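Glycerol dehydratase (Clostridium butyricum, PDB 1R9D) is a B12-independent glycerol dehydratase, a member of the pyruvate formate-lyase-like glycyl radical family that probably removes water from glycerol by radical chemistry. Local coordinates at residues V619-V624 against H692-N697; S448-L453 against G638-S643; F498-C503 against N625-P630; E608-A613 against C684-K689; T699-K704 against R724-Q729. All blocks are in the same frame, centred on the assembly; numbering follows the deposited sequence.

In the fold
All five contacts draw on the second half of the chain, residues 448 to 729. Contacts 1 and 4 both use helix 607-624 and lie about 16 Å apart, centre to centre; each joins the pyruvate formate-lyase-like part of the chain to its glycine radical part. Contact 2 lies nearest the centre of the chain, about 11 Å from it, at strand 449-452, and encloses contact 3 along the chain. Contact 5 comes last, in the unit of strand 702-705, helix 712-728 and strand 733-738, and touches contact 4 through Val687 and Tyr726. Contacts 3 and 5 are farthest apart, at about 29 Å between centres. Contact 2, through Tyr640, lies beside the bound glycerol.

Contact 1 (V619-V624 against H692-N697); sequences VYCREV and HFIASN
Cys621 and Ile694 bring the last turns of helix 607-624 against a loop that carries an inverse gamma turn centred on Ala695, joining the pyruvate formate-lyase-like and glycine radical parts of the chain. The tight part is small and apolar. Both the CG2 branch of Ile694 and the CD1 end of its longer arm approach CB of Cys621, with Ile694 CD1 3.9 Å from Cys621 CB. CG1 of Ile694 lies anti to its own backbone N (chi1 -166°), and the arm runs on extended, which carries CD1 to the helix while CG2 lies beside the sulfur. Cys621 SG in turn is 4.0 Å from Ile694 CG2. Pro637 also packs on Cys621, and Asn625 touches Ile694. The looser side is at Arg622, an exposed residue whose CB points away from the loop; its guanidinium is engaged by Glu615 through a salt bridge at NH1. Ile694 itself is partly exposed, whereas Cys621 and Ala695 are buried. No hydrogen bond crosses between the two segments. Just before the segment, Asp691 OD1 accepts from the backbone N of both Phe693 and Ile694. At the gamma turn the methyl group of Ala695 stays more distant, its CB 4.4 Å from Cys621 SG.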
# COMPACT_ATOMS: atom_id res chain seq x y z
N VAL A 619 15.83 -32.58 -6.97
CA VAL A 619 16.73 -31.45 -6.78
C VAL A 619 15.91 -30.17 -6.99
O VAL A 619 16.04 -29.20 -6.24
CB VAL A 619 17.90 -31.49 -7.77
CG1 VAL A 619 18.72 -30.21 -7.68
CG2 VAL A 619 18.79 -32.70 -7.45
N TYR A 620 15.08 -30.17 -8.03
CA TYR A 620 14.21 -29.02 -8.31
C TYR A 620 13.21 -28.84 -7.16
O TYR A 620 13.06 -27.75 -6.62
CB TYR A 620 13.45 -29.26 -9.61
CG TYR A 620 12.33 -28.26 -9.84
CD1 TYR A 620 12.62 -26.94 -10.21
CD2 TYR A 620 11.00 -28.62 -9.66
CE1 TYR A 620 11.60 -26.01 -10.40
CE2 TYR A 620 9.97 -27.69 -9.84
CZ TYR A 620 10.28 -26.39 -10.21
OH TYR A 620 9.28 -25.46 -10.40
N CYS A 621 12.54 -29.92 -6.80
CA CYS A 621 11.53 -29.87 -5.74
C CYS A 621 12.06 -29.37 -4.40
O CYS A 621 11.40 -28.59 -3.72
CB CYS A 621 10.86 -31.24 -5.59
SG CYS A 621 9.85 -31.76 -7.03
N ARG A 622 13.26 -29.82 -4.01
CA ARG A 622 13.84 -29.40 -2.74
C ARG A 622 14.18 -27.91 -2.73
O ARG A 622 14.11 -27.27 -1.68
CB ARG A 622 15.10 -30.21 -2.42
CG ARG A 622 14.86 -31.70 -2.23
CD ARG A 622 16.18 -32.41 -1.95
NE ARG A 622 16.04 -33.86 -1.96
CZ ARG A 622 16.73 -34.67 -2.77
NH1 ARG A 622 17.61 -34.16 -3.63
NH2 ARG A 622 16.55 -35.98 -2.71
N GLU A 623 14.55 -27.37 -3.88
CA GLU A 623 14.86 -25.95 -3.96
C GLU A 623 13.57 -25.14 -3.79
O GLU A 623 13.53 -24.19 -3.02
CB GLU A 623 15.52 -25.59 -5.29
CG GLU A 623 16.94 -26.11 -5.49
CD GLU A 623 17.88 -25.72 -4.36
OE1 GLU A 623 17.85 -24.55 -3.91
OE2 GLU A 623 18.67 -26.59 -3.93
N VAL A 624 12.53 -25.52 -4.52
CA VAL A 624 11.25 -24.81 -4.45
C VAL A 624 10.71 -24.74 -3.02
O VAL A 624 10.22 -23.69 -2.59
CB VAL A 624 10.19 -25.47 -5.37
CG1 VAL A 624 8.83 -24.80 -5.18
CG2 VAL A 624 10.62 -25.36 -6.83
N HIS A 692 5.92 -38.40 -5.83
CA HIS A 692 4.69 -37.67 -6.12
C HIS A 692 4.10 -36.96 -4.90
O HIS A 692 3.13 -36.21 -5.01
CB HIS A 692 3.65 -38.63 -6.70
CG HIS A 692 4.02 -39.18 -8.04
ND1 HIS A 692 3.72 -38.53 -9.22
CD2 HIS A 692 4.67 -40.31 -8.39
CE1 HIS A 692 4.15 -39.25 -10.24
NE2 HIS A 692 4.74 -40.34 -9.77
N PHE A 693 4.68 -37.20 -3.72
CA PHE A 693 4.20 -36.57 -2.50
C PHE A 693 4.76 -35.16 -2.34
O PHE A 693 4.05 -34.25 -1.91
CB PHE A 693 4.60 -37.40 -1.26
CG PHE A 693 3.88 -38.71 -1.13
CD1 PHE A 693 4.29 -39.83 -1.86
CD2 PHE A 693 2.78 -38.84 -0.28
CE1 PHE A 693 3.63 -41.05 -1.73
CE2 PHE A 693 2.12 -40.05 -0.14
CZ PHE A 693 2.54 -41.17 -0.86
N ILE A 694 6.04 -34.97 -2.66
CA ILE A 694 6.67 -33.67 -2.51
C ILE A 694 6.17 -32.67 -3.56
O ILE A 694 6.08 -31.48 -3.29
CB ILE A 694 8.22 -33.79 -2.60
CG1 ILE A 694 8.86 -32.49 -2.10
CG2 ILE A 694 8.65 -34.08 -4.04
CD1 ILE A 694 10.37 -32.58 -1.94
N ALA A 695 5.84 -33.18 -4.75
CA ALA A 695 5.32 -32.34 -5.83
C ALA A 695 3.81 -32.19 -5.61
O ALA A 695 3.01 -32.59 -6.46
CB ALA A 695 5.59 -33.00 -7.18
N SER A 696 3.45 -31.61 -4.47
CA SER A 696 2.06 -31.42 -4.09
C SER A 696 1.26 -30.44 -4.93
O SER A 696 0.05 -30.32 -4.75
CB SER A 696 1.99 -31.04 -2.60
OG SER A 696 2.93 -30.02 -2.30
N ASN A 697 1.91 -29.73 -5.84
CA ASN A 697 1.17 -28.83 -6.70
C ASN A 697 0.72 -29.66 -7.90
O ASN A 697 0.08 -29.15 -8.82
CB ASN A 697 2.02 -27.65 -7.15
CG ASN A 697 1.18 -26.51 -7.70
OD1 ASN A 697 0.18 -26.13 -7.09
ND2 ASN A 697 1.57 -25.97 -8.85

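Contact 2 (S448-L453 against G638-S643); sequences SAFFNL and GLYPSS
Phe450 reaches from strand 449-452 to the loop 638-643 and takes part in every close approach of this buried contact. Its CB leaves the strand to one side of the loop, with CG beside the backbone N and anti to the carbonyl carbon (chi1 -76°), and the ring then extends to the loop backbone. CD2 is the first ring atom to arrive, 3.9 Å from Tyr640 O. CE2 comes closer, at 3.6 Å from the same Tyr640 O, an edge-on approach of the carbonyl oxygen in the plane of the ring. CE2 also passes 4.1 Å from Tyr640 CE1 and 3.8 Å from Pro641 O. At the tip, CZ meets Ser642 CB at 3.8 Å. The polar ends turn to other partners: Tyr640 OH bonds to His446 O, and Ser642 OG to His332 O. Phe648 and Ile644 of helix 644-650 pack on Phe450 as well. The side chain of Tyr640 comes to about 3 Å, nearest atoms, from a bound glycerol, so Tyr640 borders the glycerol site, probably the substrate pocket of this glycyl radical enzyme, and Phe450 packs against it from the strand.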
# COMPACT_ATOMS: atom_id res chain seq x y z
N SER A 448 2.15 -20.51 -10.95
CA SER A 448 2.92 -19.28 -10.86
C SER A 448 4.12 -19.19 -11.80
O SER A 448 4.69 -18.11 -11.97
CB SER A 448 3.38 -19.07 -9.42
OG SER A 448 4.33 -20.05 -9.03
N ALA A 449 4.51 -20.31 -12.41
CA ALA A 449 5.65 -20.30 -13.32
C ALA A 449 5.94 -21.66 -13.94
O ALA A 449 5.46 -22.68 -13.46
CB ALA A 449 6.89 -19.82 -12.58
N PHE A 450 6.70 -21.65 -15.03
CA PHE A 450 7.14 -22.87 -15.70
C PHE A 450 8.66 -22.77 -15.68
O PHE A 450 9.22 -21.71 -15.99
CB PHE A 450 6.64 -22.97 -17.15
CG PHE A 450 5.19 -23.33 -17.27
CD1 PHE A 450 4.26 -22.40 -17.72
CD2 PHE A 450 4.75 -24.61 -16.95
CE1 PHE A 450 2.91 -22.73 -17.85
CE2 PHE A 450 3.40 -24.96 -17.07
CZ PHE A 450 2.49 -24.02 -17.52
N PHE A 451 9.32 -23.86 -15.31
CA PHE A 451 10.78 -23.90 -15.18
C PHE A 451 11.34 -25.01 -16.08
O PHE A 451 10.90 -26.15 -15.99
CB PHE A 451 11.12 -24.18 -13.72
CG PHE A 451 12.58 -24.07 -13.39
CD1 PHE A 451 13.10 -22.88 -12.89
CD2 PHE A 451 13.42 -25.16 -13.55
CE1 PHE A 451 14.45 -22.78 -12.53
CE2 PHE A 451 14.77 -25.08 -13.20
CZ PHE A 451 15.29 -23.89 -12.69
N ASN A 452 12.30 -24.66 -16.93
CA ASN A 452 12.90 -25.62 -17.86
C ASN A 452 14.03 -26.42 -17.22
O ASN A 452 15.16 -25.94 -17.12
CB ASN A 452 13.43 -24.88 -19.09
CG ASN A 452 13.83 -25.83 -20.21
OD1 ASN A 452 14.23 -26.97 -19.96
ND2 ASN A 452 13.73 -25.35 -21.45
N LEU A 453 13.73 -27.64 -16.78
CA LEU A 453 14.72 -28.50 -16.15
C LEU A 453 15.85 -28.88 -17.11
O LEU A 453 17.01 -29.01 -16.69
CB LEU A 453 14.06 -29.77 -15.63
CG LEU A 453 12.96 -29.61 -14.58
CD1 LEU A 453 12.27 -30.96 -14.39
CD2 LEU A 453 13.56 -29.10 -13.26
N GLY A 638 5.36 -28.42 -8.67
CA GLY A 638 4.48 -29.24 -9.48
C GLY A 638 5.32 -29.70 -10.66
O GLY A 638 6.40 -29.16 -10.88
N LEU A 639 4.83 -30.69 -11.40
CA LEU A 639 5.53 -31.21 -12.57
C LEU A 639 4.52 -31.46 -13.70
O LEU A 639 4.11 -32.59 -13.94
CB LEU A 639 6.25 -32.52 -12.22
CG LEU A 639 7.34 -32.46 -11.13
CD1 LEU A 639 7.71 -33.87 -10.72
CD2 LEU A 639 8.57 -31.71 -11.64
N TYR A 640 4.10 -30.38 -14.37
CA TYR A 640 3.16 -30.46 -15.49
C TYR A 640 3.56 -29.38 -16.50
O TYR A 640 4.19 -28.39 -16.13
CB TYR A 640 1.71 -30.33 -15.01
CG TYR A 640 1.30 -29.00 -14.43
CD1 TYR A 640 0.95 -27.93 -15.25
CD2 TYR A 640 1.18 -28.83 -13.05
CE1 TYR A 640 0.49 -26.72 -14.72
CE2 TYR A 640 0.72 -27.63 -12.50
CZ TYR A 640 0.38 -26.59 -13.34
OH TYR A 640 -0.09 -25.41 -12.80
N PRO A 641 3.18 -29.54 -17.78
CA PRO A 641 3.62 -28.50 -18.71
C PRO A 641 2.62 -27.72 -19.55
O PRO A 641 3.04 -26.84 -20.30
CB PRO A 641 4.52 -29.30 -19.63
CG PRO A 641 3.62 -30.51 -19.88
CD PRO A 641 2.94 -30.80 -18.51
N SER A 642 1.33 -28.03 -19.46
CA SER A 642 0.36 -27.37 -20.34
C SER A 642 0.90 -27.71 -21.74
O SER A 642 1.10 -28.88 -22.04
CB SER A 642 0.35 -25.85 -20.12
OG SER A 642 -0.73 -25.27 -20.84
N SER A 643 1.15 -26.71 -22.59
CA SER A 643 1.70 -27.00 -23.92
C SER A 643 3.11 -26.43 -24.08
O SER A 643 3.66 -26.43 -25.19
CB SER A 643 0.78 -26.44 -25.03
OG SER A 643 0.68 -25.02 -24.98

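Contact 3 (F498-C503 against N625-P630); sequences FVKHMC and NKYTNP
A sulfur-aromatic and CH-pi contact fastens the loop after helix 607-624 to the long helix 484-516, with Tyr627 laid against the side of the helix. CB of Cys503 lies over one face of the ring, 4.0 Å from the ring centroid, 25° off the normal, and 3.7 Å from Tyr627 CG. The sulfur comes in more obliquely, with SG 4.3 Å from the centroid of the Tyr627 ring. One turn earlier on the helix, Val499 CG1 approaches Tyr627 CE1 at 4.1 Å. Tyr627 has CG beside its backbone N (chi1 -55°), which sends the ring along the helix until the hydroxyl end arrives at Lys500. Beyond that point the lysine chain bends at chi2 and chi3 and carries NZ off from the tyrosine. Phe635 of strand 634-635 touches both Cys503 and Tyr627, while Ile194 of the second subunit packs on Lys500 and Tyr627, placing the contact beside the dimer interface. At the hydroxyl, Tyr627 OH lies 3.2 Å from both CA and CB of Lys500.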
# COMPACT_ATOMS: atom_id res chain seq x y z
N PHE A 498 18.74 -20.36 -10.30
CA PHE A 498 17.55 -19.99 -11.06
C PHE A 498 16.23 -20.19 -10.32
O PHE A 498 15.29 -19.43 -10.55
CB PHE A 498 17.56 -20.72 -12.41
CG PHE A 498 18.62 -20.21 -13.34
CD1 PHE A 498 18.48 -18.99 -13.98
CD2 PHE A 498 19.81 -20.93 -13.52
CE1 PHE A 498 19.49 -18.47 -14.79
CE2 PHE A 498 20.83 -20.41 -14.33
CZ PHE A 498 20.67 -19.18 -14.96
N VAL A 499 16.15 -21.18 -9.45
CA VAL A 499 14.92 -21.38 -8.70
C VAL A 499 14.76 -20.19 -7.75
O VAL A 499 13.66 -19.69 -7.54
CB VAL A 499 14.92 -22.69 -7.89
CG1 VAL A 499 13.71 -22.74 -6.97
CG2 VAL A 499 14.88 -23.88 -8.83
N LYS A 500 15.87 -19.72 -7.19
CA LYS A 500 15.83 -18.58 -6.28
C LYS A 500 15.22 -17.36 -6.97
O LYS A 500 14.32 -16.71 -6.43
CB LYS A 500 17.23 -18.22 -5.79
CG LYS A 500 17.24 -17.11 -4.75
CD LYS A 500 18.41 -16.16 -4.92
CE LYS A 500 19.75 -16.85 -4.78
NZ LYS A 500 20.87 -15.88 -4.93
N HIS A 501 15.69 -17.05 -8.17
CA HIS A 501 15.16 -15.88 -8.88
C HIS A 501 13.74 -16.05 -9.40
O HIS A 501 13.00 -15.07 -9.51
CB HIS A 501 16.13 -15.47 -9.98
CG HIS A 501 17.38 -14.84 -9.45
ND1 HIS A 501 17.38 -13.61 -8.83
CD2 HIS A 501 18.65 -15.31 -9.36
CE1 HIS A 501 18.60 -13.35 -8.37
NE2 HIS A 501 19.38 -14.36 -8.68
N MET A 502 13.34 -17.28 -9.71
CA MET A 502 11.99 -17.53 -10.17
C MET A 502 11.03 -17.26 -9.01
O MET A 502 9.99 -16.62 -9.18
CB MET A 502 11.84 -18.99 -10.63
CG MET A 502 10.39 -19.43 -10.84
SD MET A 502 10.22 -21.14 -11.38
CE MET A 502 10.68 -22.02 -9.88
N CYS A 503 11.38 -17.75 -7.83
CA CYS A 503 10.52 -17.55 -6.67
C CYS A 503 10.48 -16.09 -6.23
O CYS A 503 9.43 -15.59 -5.81
CB CYS A 503 10.96 -18.48 -5.53
SG CYS A 503 10.63 -20.21 -5.93
N ASN A 625 10.81 -25.84 -2.28
CA ASN A 625 10.33 -25.90 -0.90
C ASN A 625 10.96 -24.88 0.05
O ASN A 625 10.41 -24.61 1.12
CB ASN A 625 10.54 -27.30 -0.31
CG ASN A 625 9.44 -28.27 -0.69
OD1 ASN A 625 8.44 -27.90 -1.31
ND2 ASN A 625 9.62 -29.53 -0.31
N LYS A 626 12.10 -24.32 -0.32
CA LYS A 626 12.79 -23.36 0.54
C LYS A 626 12.13 -22.00 0.66
O LYS A 626 12.40 -21.26 1.61
CB LYS A 626 14.21 -23.12 0.02
CG LYS A 626 15.16 -24.30 0.11
CD LYS A 626 16.43 -23.98 -0.65
CE LYS A 626 17.46 -25.09 -0.53
NZ LYS A 626 18.71 -24.72 -1.26
N TYR A 627 11.25 -21.68 -0.29
CA TYR A 627 10.63 -20.35 -0.33
C TYR A 627 9.23 -20.15 0.24
O TYR A 627 8.44 -21.08 0.33
CB TYR A 627 10.66 -19.86 -1.78
CG TYR A 627 12.06 -19.87 -2.33
CD1 TYR A 627 12.61 -21.04 -2.87
CD2 TYR A 627 12.88 -18.76 -2.20
CE1 TYR A 627 13.96 -21.09 -3.26
CE2 TYR A 627 14.23 -18.80 -2.57
CZ TYR A 627 14.76 -19.97 -3.10
OH TYR A 627 16.10 -20.03 -3.40
N THR A 628 8.95 -18.91 0.65
CA THR A 628 7.65 -18.53 1.18
C THR A 628 7.16 -17.29 0.42
O THR A 628 7.97 -16.57 -0.17
CB THR A 628 7.73 -18.20 2.69
OG1 THR A 628 8.61 -17.10 2.89
CG2 THR A 628 8.24 -19.40 3.48
N ASN A 629 5.86 -17.05 0.43
CA ASN A 629 5.31 -15.90 -0.28
C ASN A 629 4.82 -14.80 0.66
O ASN A 629 4.77 -15.00 1.88
CB ASN A 629 4.18 -16.35 -1.22
CG ASN A 629 3.02 -17.00 -0.48
OD1 ASN A 629 2.54 -16.49 0.53
ND2 ASN A 629 2.55 -18.13 -1.01
N PRO A 630 4.47 -13.63 0.11
CA PRO A 630 3.99 -12.49 0.91
C PRO A 630 2.72 -12.77 1.70
O PRO A 630 2.35 -12.00 2.60
CB PRO A 630 3.79 -11.39 -0.12
CG PRO A 630 4.79 -11.72 -1.18
CD PRO A 630 4.67 -13.22 -1.30

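Contact 4 (E608-A613 against C684-K689); sequences EVDNLA and CNSVSK
Asp610 OD2 accepts two hydrogen bonds, from Lys689 and Ser686 of segment 684-689. Lys689 NZ donates to Asp610 OD2 at 2.8 Å, completing a salt bridge on the anti lone pair, away from the other oxygen. Ser686 OG donates to Asp610 OD2 at 2.7 Å from the syn side, 32° out of the carboxylate plane. One oxygen thus meets an ammonium and a hydroxyl from two directions. The lysine chain runs extended beyond CG, its CD 3.5 Å from Asp610 CB. Both donors have further partners: Lys689 NZ also makes salt bridges to Asp605 and Asp607, and Ser686 OG, while donating to Asp610, accepts from the backbone N of Asp605. Within the second segment Ser688 OG donates to Asn685 O at 2.7 Å, a side-chain bond to the carbonyl three residues back. Lys689 O is taken by Arg614 NH1. Three carboxylates around one ammonium group suggest that Lys689 stays protonated and probably offsets part of the negative charge of Asp605, Asp607 and Asp610, at and just before the start of helix 607-624.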
# COMPACT_ATOMS: atom_id res chain seq x y z
N GLU A 608 18.07 -48.16 -12.72
CA GLU A 608 19.24 -47.31 -12.92
C GLU A 608 18.88 -45.91 -13.43
O GLU A 608 19.38 -44.91 -12.93
CB GLU A 608 20.23 -47.97 -13.87
CG GLU A 608 21.47 -47.13 -14.15
CD GLU A 608 22.54 -47.90 -14.89
OE1 GLU A 608 22.23 -48.50 -15.94
OE2 GLU A 608 23.70 -47.90 -14.42
N VAL A 609 18.01 -45.85 -14.44
CA VAL A 609 17.63 -44.55 -14.97
C VAL A 609 16.42 -43.97 -14.23
O VAL A 609 16.38 -42.77 -13.96
CB VAL A 609 17.34 -44.63 -16.50
CG1 VAL A 609 16.28 -45.69 -16.80
CG2 VAL A 609 16.90 -43.26 -17.01
N ASP A 610 15.46 -44.81 -13.87
CA ASP A 610 14.29 -44.33 -13.15
C ASP A 610 14.66 -43.58 -11.87
O ASP A 610 14.06 -42.56 -11.55
CB ASP A 610 13.34 -45.49 -12.83
CG ASP A 610 12.73 -46.12 -14.08
OD1 ASP A 610 12.96 -45.59 -15.18
OD2 ASP A 610 12.01 -47.13 -13.94
N ASN A 611 15.65 -44.08 -11.13
CA ASN A 611 16.06 -43.41 -9.90
C ASN A 611 16.76 -42.07 -10.14
O ASN A 611 16.80 -41.22 -9.25
CB ASN A 611 16.95 -44.32 -9.05
CG ASN A 611 16.18 -45.47 -8.44
OD1 ASN A 611 15.02 -45.31 -8.07
ND2 ASN A 611 16.83 -46.62 -8.31
N LEU A 612 17.32 -41.89 -11.33
CA LEU A 612 17.98 -40.63 -11.65
C LEU A 612 16.93 -39.62 -12.09
O LEU A 612 17.12 -38.41 -11.92
CB LEU A 612 19.05 -40.83 -12.73
CG LEU A 612 20.35 -41.44 -12.17
CD1 LEU A 612 21.35 -41.66 -13.29
CD2 LEU A 612 20.93 -40.51 -11.12
N ALA A 613 15.83 -40.10 -12.65
CA ALA A 613 14.75 -39.20 -13.03
C ALA A 613 14.19 -38.70 -11.70
O ALA A 613 13.90 -37.51 -11.54
CB ALA A 613 13.67 -39.96 -13.81
N CYS A 684 4.11 -47.25 -16.39
CA CYS A 684 3.48 -46.84 -15.14
C CYS A 684 4.40 -47.12 -13.96
O CYS A 684 4.55 -46.30 -13.06
CB CYS A 684 2.15 -47.57 -14.93
SG CYS A 684 0.75 -46.97 -15.92
N ASN A 685 5.02 -48.30 -13.97
CA ASN A 685 5.93 -48.67 -12.89
C ASN A 685 7.07 -47.66 -12.78
O ASN A 685 7.46 -47.27 -11.67
CB ASN A 685 6.49 -50.08 -13.11
CG ASN A 685 5.43 -51.17 -12.92
OD1 ASN A 685 4.36 -50.92 -12.37
ND2 ASN A 685 5.74 -52.38 -13.36
N SER A 686 7.61 -47.23 -13.92
CA SER A 686 8.69 -46.25 -13.92
C SER A 686 8.26 -44.92 -13.34
O SER A 686 8.94 -44.34 -12.49
CB SER A 686 9.21 -46.01 -15.34
OG SER A 686 10.03 -47.06 -15.78
N VAL A 687 7.13 -44.40 -13.82
CA VAL A 687 6.65 -43.12 -13.34
C VAL A 687 6.32 -43.13 -11.85
O VAL A 687 6.51 -42.13 -11.15
CB VAL A 687 5.41 -42.66 -14.15
CG1 VAL A 687 4.89 -41.33 -13.63
CG2 VAL A 687 5.79 -42.54 -15.62
N SER A 688 5.84 -44.27 -11.36
CA SER A 688 5.48 -44.38 -9.95
C SER A 688 6.68 -44.27 -9.01
O SER A 688 6.51 -44.05 -7.82
CB SER A 688 4.73 -45.69 -9.69
OG SER A 688 5.59 -46.82 -9.76
N LYS A 689 7.89 -44.40 -9.54
CA LYS A 689 9.09 -44.32 -8.70
C LYS A 689 9.46 -42.90 -8.30
O LYS A 689 10.25 -42.69 -7.37
CB LYS A 689 10.27 -45.00 -9.41
CG LYS A 689 10.08 -46.49 -9.62
CD LYS A 689 11.11 -47.04 -10.57
CE LYS A 689 10.86 -48.51 -10.88
NZ LYS A 689 11.79 -49.02 -11.94

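Contact 5 (T699-K704 against R724-Q729); sequences TLFNQK and RSYFDQ
Phe701 CD2 rests over one face of the Tyr726 ring, 3.7 Å from Tyr726 CZ and displaced toward the rim. The two rings are turned 57° against each other, their centroids 5.2 Å apart, so they form an oblique aromatic pair. Both side chains start with CG anti to the backbone N (chi1 -179° for Phe701, 175° for Tyr726), which extends the two rings toward each other, from just before strand 702-705 and from helix 712-728. That reach bridges backbones whose nearest CA atoms, those of Phe701 and Tyr726, are 10.6 Å apart. Next comes a water at the ring edge of Tyr726, in its plane, lying 2.7 Å from Tyr726 OH and 2.9 Å from Thr699 OG1. Thr699 OG1 is also hydrogen-bonded to His692 ND1, which helps fix the threonine end of this bridge. Farther out, Val687 of helix 680-687 touches both aromatic rings, and Phe701 is held in place through its backbone by Gln735 of strand 733-738. Strand 702-705, helix 712-728 and strand 733-738 form a beta-alpha-beta unit, in which the helix packs on the strands it connects. The chemistry is mixed: apolar ring contact joins the layers, while the phenol's polar end keeps a hydrogen-bonded water in a buried setting.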
# COMPACT_ATOMS: atom_id res chain seq x y z
N THR A 699 1.45 -33.56 -10.44
CA THR A 699 2.29 -34.12 -11.49
C THR A 699 1.33 -34.64 -12.56
O THR A 699 0.22 -35.06 -12.24
CB THR A 699 3.18 -35.28 -10.98
OG1 THR A 699 2.37 -36.43 -10.70
CG2 THR A 699 3.91 -34.87 -9.71
N LEU A 700 1.75 -34.61 -13.82
CA LEU A 700 0.89 -35.03 -14.91
C LEU A 700 1.47 -36.17 -15.74
O LEU A 700 2.59 -36.09 -16.23
CB LEU A 700 0.61 -33.82 -15.81
CG LEU A 700 -0.40 -33.93 -16.95
CD1 LEU A 700 -1.05 -32.58 -17.17
CD2 LEU A 700 0.30 -34.40 -18.21
N PHE A 701 0.67 -37.23 -15.90
CA PHE A 701 1.10 -38.40 -16.65
C PHE A 701 0.16 -38.69 -17.83
O PHE A 701 -1.02 -38.98 -17.63
CB PHE A 701 1.17 -39.60 -15.69
CG PHE A 701 1.62 -40.89 -16.32
CD1 PHE A 701 2.44 -40.89 -17.45
CD2 PHE A 701 1.26 -42.11 -15.75
CE1 PHE A 701 2.89 -42.10 -18.00
CE2 PHE A 701 1.71 -43.32 -16.30
CZ PHE A 701 2.52 -43.31 -17.42
N ASN A 702 0.69 -38.59 -19.05
CA ASN A 702 -0.08 -38.84 -20.28
C ASN A 702 0.24 -40.20 -20.88
O ASN A 702 1.41 -40.59 -20.94
CB ASN A 702 0.27 -37.83 -21.37
CG ASN A 702 -0.62 -36.60 -21.38
OD1 ASN A 702 -1.84 -36.70 -21.21
ND2 ASN A 702 -0.02 -35.44 -21.63
N GLN A 703 -0.79 -40.91 -21.32
CA GLN A 703 -0.62 -42.17 -22.01
C GLN A 703 -1.60 -42.16 -23.19
O GLN A 703 -2.69 -41.60 -23.09
CB GLN A 703 -0.85 -43.38 -21.09
CG GLN A 703 0.44 -43.79 -20.36
CD GLN A 703 0.41 -45.22 -19.85
OE1 GLN A 703 1.46 -45.85 -19.68
NE2 GLN A 703 -0.77 -45.74 -19.60
N LYS A 704 -1.17 -42.73 -24.31
CA LYS A 704 -2.00 -42.77 -25.51
C LYS A 704 -2.18 -44.20 -25.98
O LYS A 704 -1.20 -44.94 -26.14
CB LYS A 704 -1.34 -41.94 -26.63
CG LYS A 704 -2.15 -41.88 -27.91
CD LYS A 704 -1.56 -40.90 -28.91
CE LYS A 704 -0.21 -41.35 -29.43
NZ LYS A 704 0.32 -40.43 -30.48
N ARG A 724 -5.53 -48.71 -11.46
CA ARG A 724 -5.40 -49.13 -10.07
C ARG A 724 -3.97 -49.52 -9.70
O ARG A 724 -3.52 -49.22 -8.59
CB ARG A 724 -6.36 -50.28 -9.77
CG ARG A 724 -7.80 -49.82 -9.63
CD ARG A 724 -8.74 -50.99 -9.50
NE ARG A 724 -10.10 -50.57 -9.14
CZ ARG A 724 -11.17 -51.34 -9.27
NH1 ARG A 724 -11.05 -52.56 -9.76
NH2 ARG A 724 -12.37 -50.89 -8.91
N SER A 725 -3.26 -50.17 -10.61
CA SER A 725 -1.89 -50.59 -10.32
C SER A 725 -0.98 -49.38 -10.18
O SER A 725 -0.10 -49.35 -9.31
CB SER A 725 -1.36 -51.51 -11.41
OG SER A 725 0.00 -51.83 -11.17
N TYR A 726 -1.16 -48.39 -11.04
CA TYR A 726 -0.33 -47.19 -10.98
C TYR A 726 -0.61 -46.43 -9.67
O TYR A 726 0.31 -45.97 -9.00
CB TYR A 726 -0.62 -46.29 -12.19
CG TYR A 726 0.10 -44.95 -12.16
CD1 TYR A 726 1.50 -44.88 -12.11
CD2 TYR A 726 -0.62 -43.76 -12.19
CE1 TYR A 726 2.16 -43.66 -12.07
CE2 TYR A 726 0.03 -42.53 -12.15
CZ TYR A 726 1.41 -42.48 -12.09
OH TYR A 726 2.04 -41.26 -12.01
N PHE A 727 -1.89 -46.32 -9.31
CA PHE A 727 -2.25 -45.63 -8.08
C PHE A 727 -1.83 -46.39 -6.83
O PHE A 727 -1.47 -45.78 -5.83
CB PHE A 727 -3.76 -45.34 -8.07
CG PHE A 727 -4.17 -44.17 -8.94
CD1 PHE A 727 -3.22 -43.48 -9.69
CD2 PHE A 727 -5.49 -43.76 -9.00
CE1 PHE A 727 -3.60 -42.40 -10.51
CE2 PHE A 727 -5.88 -42.69 -9.81
CZ PHE A 727 -4.93 -42.02 -10.56
N ASP A 728 -1.86 -47.72 -6.88
CA ASP A 728 -1.43 -48.51 -5.72
C ASP A 728 0.06 -48.29 -5.49
O ASP A 728 0.55 -48.39 -4.36
CB ASP A 728 -1.71 -50.00 -5.93
CG ASP A 728 -3.19 -50.34 -5.94
OD1 ASP A 728 -4.00 -49.54 -5.40
OD2 ASP A 728 -3.56 -51.41 -6.48
N GLN A 729 0.78 -47.99 -6.58
CA GLN A 729 2.22 -47.74 -6.53
C GLN A 729 2.52 -46.29 -6.17
O GLN A 729 3.67 -45.85 -6.23
CB GLN A 729 2.87 -48.06 -7.89
CG GLN A 729 2.76 -49.51 -8.35
CD GLN A 729 3.87 -50.38 -7.83
OE1 GLN A 729 3.83 -50.86 -6.69
NE2 GLN A 729 4.90 -50.59 -8.65
O HOH W 1 1.11 -38.70 -12.04